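Local structure of YfdX protein (Salmonella enterica I, 6A02) at residues I81-T86 with V127-E132; I101-Q106 with L120-V125. The protein is of uncertain molecular function but has been linked to antibiotic stress and virulence in Salmonella Typhi. One frame throughout, in Å; residues are numbered along the deposited sequence. Where two conformers were deposited one is given.

Interaction 1: I81-T86 with V127-E132; sequences INSSIT and VIENQE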
ATOM      1  N   ILE A  81      -2.535 -13.927   9.819  1.00  8.10           N
ATOM      2  CA  ILE A  81      -3.870 -13.356   9.948  1.00  8.02           C
ATOM      3  C   ILE A  81      -4.628 -13.252   8.634  1.00  7.95           C
ATOM      4  O   ILE A  81      -5.846 -13.019   8.664  1.00  9.59           O
ATOM      5  CB  ILE A  81      -3.881 -12.000  10.697  1.00  8.59           C
ATOM      6  CG1 ILE A  81      -3.291 -10.883   9.833  1.00  9.82           C
ATOM      7  CG2 ILE A  81      -3.153 -12.120  12.017  1.00 11.87           C
ATOM      8  CD1 ILE A  81      -3.480  -9.492  10.427  1.00 12.28           C
ATOM      9  N   ASN A  82      -3.969 -13.414   7.491  1.00  8.52           N
ATOM     10  CA  ASN A  82      -4.675 -13.389   6.215  1.00  8.31           C
ATOM     11  C   ASN A  82      -3.775 -13.998   5.157  1.00  9.91           C
ATOM     12  O   ASN A  82      -2.548 -13.980   5.282  1.00  9.54           O
ATOM     13  CB  ASN A  82      -5.080 -11.964   5.817  1.00 10.99           C
ATOM     14  CG  ASN A  82      -6.035 -11.942   4.645  1.00 14.42           C
ATOM     15  OD1 ASN A  82      -7.145 -12.436   4.745  1.00 14.78           O
ATOM     16  ND2 ASN A  82      -5.597 -11.385   3.518  1.00 15.68           N
ATOM     17  N   SER A  83      -4.392 -14.517   4.098  1.00  9.29           N
ATOM     18  CA  SER A  83      -3.663 -14.911   2.902  1.00  8.46           C
ATOM     19  C   SER A  83      -4.364 -14.357   1.673  1.00 11.24           C
ATOM     20  O   SER A  83      -5.599 -14.367   1.588  1.00 13.42           O
ATOM     21  CB  SER A  83      -3.586 -16.424   2.741  1.00 12.19           C
ATOM     22  OG  SER A  83      -2.415 -16.754   2.019  0.53 12.55           O
ATOM     23  N   SER A  84      -3.570 -13.904   0.707  1.00  8.23           N
ATOM     24  CA  SER A  84      -4.098 -13.492  -0.587  1.00 10.34           C
ATOM     25  C   SER A  84      -3.179 -13.992  -1.692  1.00  8.55           C
ATOM     26  O   SER A  84      -2.092 -14.519  -1.440  1.00  9.92           O
ATOM     27  CB  SER A  84      -4.253 -11.973  -0.682  1.00 10.14           C
ATOM     28  OG  SER A  84      -2.982 -11.346  -0.714  1.00 12.62           O
ATOM     29  N   ILE A  85      -3.623 -13.810  -2.935  1.00  9.96           N
ATOM     30  CA  ILE A  85      -2.911 -14.303  -4.107  1.00  8.99           C
ATOM     31  C   ILE A  85      -2.489 -13.132  -4.985  1.00  9.23           C
ATOM     32  O   ILE A  85      -3.265 -12.193  -5.194  1.00 11.92           O
ATOM     33  CB  ILE A  85      -3.814 -15.263  -4.911  1.00  9.79           C
ATOM     34  CG1 ILE A  85      -4.180 -16.481  -4.060  1.00 11.47           C
ATOM     35  CG2 ILE A  85      -3.146 -15.699  -6.214  1.00 13.76           C
ATOM     36  CD1 ILE A  85      -3.003 -17.351  -3.729  1.00 12.27           C
ATOM     37  N   THR A  86      -1.267 -13.203  -5.511  1.00 10.60           N
ATOM     38  CA  THR A  86      -0.844 -12.388  -6.645  1.00  8.71           C
ATOM     39  C   THR A  86      -0.516 -13.294  -7.821  1.00 11.53           C
ATOM     40  O   THR A  86       0.280 -14.235  -7.695  1.00 13.10           O
ATOM     41  CB  THR A  86       0.396 -11.565  -6.285  1.00 11.62           C
ATOM     42  OG1 THR A  86       0.053 -10.658  -5.243  1.00 11.98           O
ATOM     43  CG2 THR A  86       0.930 -10.785  -7.514  1.00 12.70           C
ATOM     44  N   VAL A 127       2.120 -17.872  -9.503  1.00 13.68           N
ATOM     45  CA  VAL A 127       1.273 -17.615  -8.341  1.00 13.25           C
ATOM     46  C   VAL A 127       2.166 -17.318  -7.146  1.00 13.07           C
ATOM     47  O   VAL A 127       3.100 -18.075  -6.855  1.00 13.10           O
ATOM     48  CB  VAL A 127       0.340 -18.802  -8.031  1.00 12.51           C
ATOM     49  CG1 VAL A 127      -0.477 -18.521  -6.780  1.00 14.89           C
ATOM     50  CG2 VAL A 127      -0.591 -19.052  -9.202  1.00 14.92           C
ATOM     51  N   ILE A 128       1.862 -16.226  -6.450  1.00 11.17           N
ATOM     52  CA  ILE A 128       2.531 -15.851  -5.210  1.00 11.68           C
ATOM     53  C   ILE A 128       1.467 -15.767  -4.129  1.00 11.09           C
ATOM     54  O   ILE A 128       0.384 -15.219  -4.359  1.00 11.45           O
ATOM     55  CB  ILE A 128       3.239 -14.491  -5.374  1.00 12.61           C
ATOM     56  CG1 ILE A 128       4.467 -14.629  -6.274  1.00 15.82           C
ATOM     57  CG2 ILE A 128       3.618 -13.899  -4.017  1.00 13.38           C
ATOM     58  CD1 ILE A 128       5.627 -15.309  -5.608  1.00 20.67           C
ATOM     59  N   GLU A 129       1.756 -16.323  -2.954  1.00 10.26           N
ATOM     60  CA  GLU A 129       0.849 -16.223  -1.823  1.00  9.33           C
ATOM     61  C   GLU A 129       1.370 -15.160  -0.862  1.00  8.01           C
ATOM     62  O   GLU A 129       2.533 -15.214  -0.440  1.00 11.15           O
ATOM     63  CB  GLU A 129       0.720 -17.568  -1.109  1.00 10.52           C
ATOM     64  CG  GLU A 129      -0.257 -17.518   0.023  1.00  9.59           C
ATOM     65  CD  GLU A 129      -0.334 -18.801   0.814  1.00 14.34           C
ATOM     66  OE1 GLU A 129       0.703 -19.479   0.979  1.00 16.65           O
ATOM     67  OE2 GLU A 129      -1.441 -19.115   1.292  1.00 12.79           O
ATOM     68  N   ASN A 130       0.511 -14.198  -0.519  1.00  7.94           N
ATOM     69  CA  ASN A 130       0.878 -13.100   0.378  1.00  9.17           C
ATOM     70  C   ASN A 130       0.261 -13.384   1.737  1.00  8.64           C
ATOM     71  O   ASN A 130      -0.961 -13.338   1.894  1.00 11.03           O
ATOM     72  CB  ASN A 130       0.360 -11.768  -0.150  1.00  9.31           C
ATOM     73  CG  ASN A 130       0.706 -11.544  -1.582  1.00  9.51           C
ATOM     74  OD1 ASN A 130       1.869 -11.388  -1.937  1.00 10.20           O
ATOM     75  ND2 ASN A 130      -0.319 -11.504  -2.431  1.00 11.16           N
ATOM     76  N   GLN A 131       1.102 -13.661   2.720  1.00  8.12           N
ATOM     77  CA  GLN A 131       0.646 -13.977   4.061  1.00  8.79           C
ATOM     78  C   GLN A 131       0.837 -12.756   4.947  1.00  8.70           C
ATOM     79  O   GLN A 131       1.972 -12.315   5.171  1.00  8.64           O
ATOM     80  CB  GLN A 131       1.411 -15.173   4.622  1.00 11.10           C
ATOM     81  CG  GLN A 131       1.146 -16.480   3.862  1.00 11.15           C
ATOM     82  CD  GLN A 131       1.809 -17.674   4.506  1.00 17.49           C
ATOM     83  OE1 GLN A 131       2.437 -17.561   5.561  1.00 22.92           O
ATOM     84  NE2 GLN A 131       1.669 -18.834   3.875  1.00 17.00           N
ATOM     85  N   GLU A 132      -0.268 -12.208   5.434  1.00  8.32           N
ATOM     86  CA  GLU A 132      -0.231 -11.093   6.364  1.00  8.07           C
ATOM     87  C   GLU A 132       0.025 -11.647   7.757  1.00  8.45           C
ATOM     88  O   GLU A 132      -0.665 -12.573   8.192  1.00  8.92           O
ATOM     89  CB  GLU A 132      -1.570 -10.362   6.319  1.00  9.77           C
ATOM     90  CG  GLU A 132      -1.599  -9.111   7.150  1.00 15.35           C
ATOM     91  CD  GLU A 132      -2.952  -8.409   7.145  1.00 21.41           C
ATOM     92  OE1 GLU A 132      -3.895  -8.915   6.508  1.00 21.62           O
ATOM     93  OE2 GLU A 132      -3.068  -7.341   7.790  1.00 24.75           O
TER
HETATM   94  O   HOH W   1      -2.698 -11.227   2.804  1.00 17.57           O
HETATM   95  O   HOH W   2       2.825 -10.205  -4.325  1.00 17.17           O
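I81 and N82 both face E132 in a classic beta bulge between antiparallel strands. I81 N gives E132 O a nearly straight bond of 2.8 Å (177°), while N82 N reaches the same oxygen only weakly. I81 CG1 lies between its own backbone N and carbonyl carbon (chi1 72°), and CD1 beyond it comes to 3.4 Å from E132 OE2.

Past the bulge the pairing is regular, and the N130 amide ties two residues of the facing strand. N130 ND2 donates to S84 OG at 3.2 Å and to T86 OG1 at 3.0 Å, both close to the amide plane. A water links T86 OG1 to N130 OD1, which also bonds S173. The polar group is thus gripped at both its N and O.

On the other face, in one of its two modelled conformers, S83 OG donates to E129 OE2 at 2.7 Å, from above the carboxylate plane. Q131 NE2 donates to E129 OE1.

Strand 125-135 is the middle of three, with 170-175 on its far side. Helix 19-36 packs on I81, N82 and E132, and F33 of the second subunit covers S83 and E129.

Interaction 2: I101-Q106 with L120-V125; sequences INKANQ and LKLAGV
I101 CG1 stands anti to the carbonyl carbon (chi1 -71°), and chi2 of -58° then places CD1 near A123 and L120. L120 CG is also anti to its carbonyl carbon. CD2 is the L120 methyl that meets the other helix.

The contact is made by a few methyl groups. I101 CD1 lies 3.7 Å from A123 CB and 4.0 Å from L120 CD2. L120 CD2 also approaches A104 CB, at 3.6 Å. One leucine methyl therefore meets both I101 and A104, and one isoleucine methyl meets both L120 and A123. The small alanines allow the backbones to come near: CA of A104 and CA of L120 are 5.7 Å apart. The I101 and L120 side chains meet at a slant.

K103 and L122 meet at the exposed border. K103 NZ lies 3.9 Å from L122 CD1, a contact of an ammonium group with a methyl.

Helix 113-122 ends beside this cluster in a Schellman motif. G124 has positive phi (77°). V125 N bonds L120 O and G124 N bonds K121 O. The turn leads from the helix into strand 125-135. Y156 of the second subunit packs on I101, L120 and V125, so the cluster is also part of a subunit interface.

The chemistry is that of apolar packing in a helical hairpin. I101, A104, L120 and A123 are buried and bring only carbon to one another. Their association probably rests on close fit and exclusion of water, with the charged K103 amine kept at the exposed border.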
ATOM      1  N   ILE A 101      -6.014 -22.018 -19.578  1.00 23.02           N
ATOM      2  CA  ILE A 101      -6.841 -21.560 -18.463  1.00 20.73           C
ATOM      3  C   ILE A 101      -7.988 -22.531 -18.214  1.00 25.05           C
ATOM      4  O   ILE A 101      -8.344 -22.812 -17.063  1.00 20.42           O
ATOM      5  CB  ILE A 101      -7.320 -20.117 -18.700  1.00 21.21           C
ATOM      6  CG1 ILE A 101      -6.153 -19.136 -18.550  1.00 18.43           C
ATOM      7  CG2 ILE A 101      -8.426 -19.761 -17.722  1.00 20.83           C
ATOM      8  CD1 ILE A 101      -5.467 -19.194 -17.192  1.00 20.27           C
ATOM      9  N   ASN A 102      -8.567 -23.079 -19.286  1.00 26.16           N
ATOM     10  CA  ASN A 102      -9.646 -24.047 -19.123  1.00 25.67           C
ATOM     11  C   ASN A 102      -9.194 -25.258 -18.316  1.00 21.15           C
ATOM     12  O   ASN A 102      -9.956 -25.788 -17.500  1.00 24.79           O
ATOM     13  CB  ASN A 102     -10.184 -24.474 -20.486  1.00 28.59           C
ATOM     14  CG  ASN A 102     -11.227 -25.565 -20.377  1.00 31.02           C
ATOM     15  OD1 ASN A 102     -12.350 -25.324 -19.930  1.00 34.20           O
ATOM     16  ND2 ASN A 102     -10.856 -26.779 -20.775  1.00 31.89           N
ATOM     17  N   LYS A 103      -7.951 -25.704 -18.516  1.00 23.36           N
ATOM     18  CA  LYS A 103      -7.454 -26.828 -17.730  1.00 22.62           C
ATOM     19  C   LYS A 103      -7.188 -26.416 -16.283  1.00 22.79           C
ATOM     20  O   LYS A 103      -7.395 -27.205 -15.352  1.00 22.43           O
ATOM     21  CB  LYS A 103      -6.208 -27.420 -18.396  1.00 22.92           C
ATOM     22  CG  LYS A 103      -5.432 -28.348 -17.502  1.00 24.56           C
ATOM     23  CD  LYS A 103      -4.102 -28.739 -18.129  1.00 31.30           C
ATOM     24  CE  LYS A 103      -3.428 -29.805 -17.307  1.00 34.08           C
ATOM     25  NZ  LYS A 103      -2.252 -29.222 -16.609  1.00 36.04           N
ATOM     26  N   ALA A 104      -6.725 -25.183 -16.067  1.00 21.09           N
ATOM     27  CA  ALA A 104      -6.552 -24.704 -14.700  1.00 20.27           C
ATOM     28  C   ALA A 104      -7.880 -24.692 -13.954  1.00 16.13           C
ATOM     29  O   ALA A 104      -7.940 -25.032 -12.766  1.00 17.63           O
ATOM     30  CB  ALA A 104      -5.925 -23.309 -14.713  1.00 19.65           C
ATOM     31  N   ASN A 105      -8.955 -24.313 -14.646  1.00 17.09           N
ATOM     32  CA  ASN A 105     -10.274 -24.274 -14.018  1.00 18.81           C
ATOM     33  C   ASN A 105     -10.724 -25.661 -13.569  1.00 20.12           C
ATOM     34  O   ASN A 105     -11.366 -25.805 -12.522  1.00 20.04           O
ATOM     35  CB  ASN A 105     -11.278 -23.638 -14.975  1.00 19.38           C
ATOM     36  CG  ASN A 105     -11.133 -22.131 -15.037  1.00 15.45           C
ATOM     37  OD1 ASN A 105     -10.667 -21.515 -14.077  1.00 18.22           O
ATOM     38  ND2 ASN A 105     -11.541 -21.531 -16.148  1.00 14.34           N
ATOM     39  N   GLN A 106     -10.373 -26.697 -14.335  1.00 20.82           N
ATOM     40  CA  GLN A 106     -10.733 -28.059 -13.946  1.00 18.06           C
ATOM     41  C   GLN A 106     -10.044 -28.473 -12.651  1.00 18.65           C
ATOM     42  O   GLN A 106     -10.663 -29.095 -11.778  1.00 22.06           O
ATOM     43  CB  GLN A 106     -10.391 -29.027 -15.080  1.00 23.79           C
ATOM     44  CG  GLN A 106     -10.626 -30.490 -14.748  1.00 25.57           C
ATOM     45  CD  GLN A 106     -12.097 -30.826 -14.597  1.00 31.84           C
ATOM     46  OE1 GLN A 106     -12.960 -30.183 -15.201  1.00 35.25           O
ATOM     47  NE2 GLN A 106     -12.391 -31.841 -13.790  1.00 30.83           N
ATOM     48  N   LEU A 120      -1.636 -23.516 -14.229  1.00 16.00           N
ATOM     49  CA  LEU A 120      -1.454 -22.081 -14.420  1.00 15.99           C
ATOM     50  C   LEU A 120      -0.087 -21.766 -15.012  1.00 17.26           C
ATOM     51  O   LEU A 120       0.043 -20.848 -15.833  1.00 15.41           O
ATOM     52  CB  LEU A 120      -1.694 -21.331 -13.108  1.00 14.18           C
ATOM     53  CG  LEU A 120      -3.174 -21.252 -12.717  1.00 13.86           C
ATOM     54  CD1 LEU A 120      -3.331 -20.636 -11.336  1.00 15.69           C
ATOM     55  CD2 LEU A 120      -3.968 -20.461 -13.744  1.00 15.19           C
ATOM     56  N   LYS A 121       0.942 -22.525 -14.618  1.00 15.51           N
ATOM     57  CA  LYS A 121       2.264 -22.345 -15.215  1.00 20.36           C
ATOM     58  C   LYS A 121       2.219 -22.572 -16.720  1.00 20.14           C
ATOM     59  O   LYS A 121       2.829 -21.821 -17.489  1.00 21.36           O
ATOM     60  CB  LYS A 121       3.274 -23.288 -14.561  1.00 20.52           C
ATOM     61  CG  LYS A 121       3.722 -22.887 -13.172  1.00 25.30           C
ATOM     62  CD  LYS A 121       4.807 -23.837 -12.674  1.00 26.79           C
ATOM     63  CE  LYS A 121       5.126 -23.609 -11.209  1.00 28.53           C
ATOM     64  NZ  LYS A 121       6.155 -24.572 -10.725  1.00 35.75           N
ATOM     65  N   LEU A 122       1.486 -23.598 -17.165  1.00 20.60           N
ATOM     66  CA  LEU A 122       1.331 -23.815 -18.597  1.00 21.46           C
ATOM     67  C   LEU A 122       0.597 -22.667 -19.272  1.00 22.56           C
ATOM     68  O   LEU A 122       0.789 -22.441 -20.472  1.00 25.12           O
ATOM     69  CB  LEU A 122       0.611 -25.138 -18.856  1.00 23.18           C
ATOM     70  CG  LEU A 122       1.354 -26.405 -18.435  1.00 25.76           C
ATOM     71  CD1 LEU A 122       0.558 -27.636 -18.850  1.00 29.81           C
ATOM     72  CD2 LEU A 122       2.755 -26.448 -19.027  1.00 29.41           C
ATOM     73  N   ALA A 123      -0.234 -21.938 -18.532  1.00 18.93           N
ATOM     74  CA  ALA A 123      -0.905 -20.752 -19.043  1.00 18.85           C
ATOM     75  C   ALA A 123      -0.043 -19.506 -18.952  1.00 18.33           C
ATOM     76  O   ALA A 123      -0.532 -18.413 -19.255  1.00 21.40           O
ATOM     77  CB  ALA A 123      -2.213 -20.523 -18.284  1.00 18.85           C
ATOM     78  N   GLY A 124       1.213 -19.647 -18.538  1.00 19.40           N
ATOM     79  CA  GLY A 124       2.090 -18.505 -18.362  1.00 20.81           C
ATOM     80  C   GLY A 124       1.849 -17.707 -17.105  1.00 18.37           C
ATOM     81  O   GLY A 124       2.257 -16.542 -17.038  1.00 18.74           O
ATOM     82  N   VAL A 125       1.203 -18.296 -16.103  1.00 17.02           N
ATOM     83  CA  VAL A 125       0.788 -17.581 -14.903  1.00 16.93           C
ATOM     84  C   VAL A 125       1.580 -18.131 -13.723  1.00 17.74           C
ATOM     85  O   VAL A 125       1.515 -19.329 -13.429  1.00 17.22           O
ATOM     86  CB  VAL A 125      -0.724 -17.728 -14.664  1.00 15.42           C
ATOM     87  CG1 VAL A 125      -1.154 -16.923 -13.449  1.00 15.20           C
ATOM     88  CG2 VAL A 125      -1.507 -17.304 -15.906  1.00 17.87           C
TER

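Overall arrangement
Interactions 1 and 2 have centres about 19 Å apart but touch directly: V127 CG2 meets L120 CD1 at 3.8 Å. The chain runs from strand 77-89 into helix 94-109, turns back through helix 113-122 and returns as strand 125-135. The helical pair of interaction 2 thus lies in the connection between the two strands of interaction 1. The centre of interaction 1 is about 8 Å from the centre of the chain and that of interaction 2 about 27 Å. Both touch the second subunit. A bound sodium ion is about 4 Å from the S84 side chain. The L120 side chain is about 12 Å from a sodium ion.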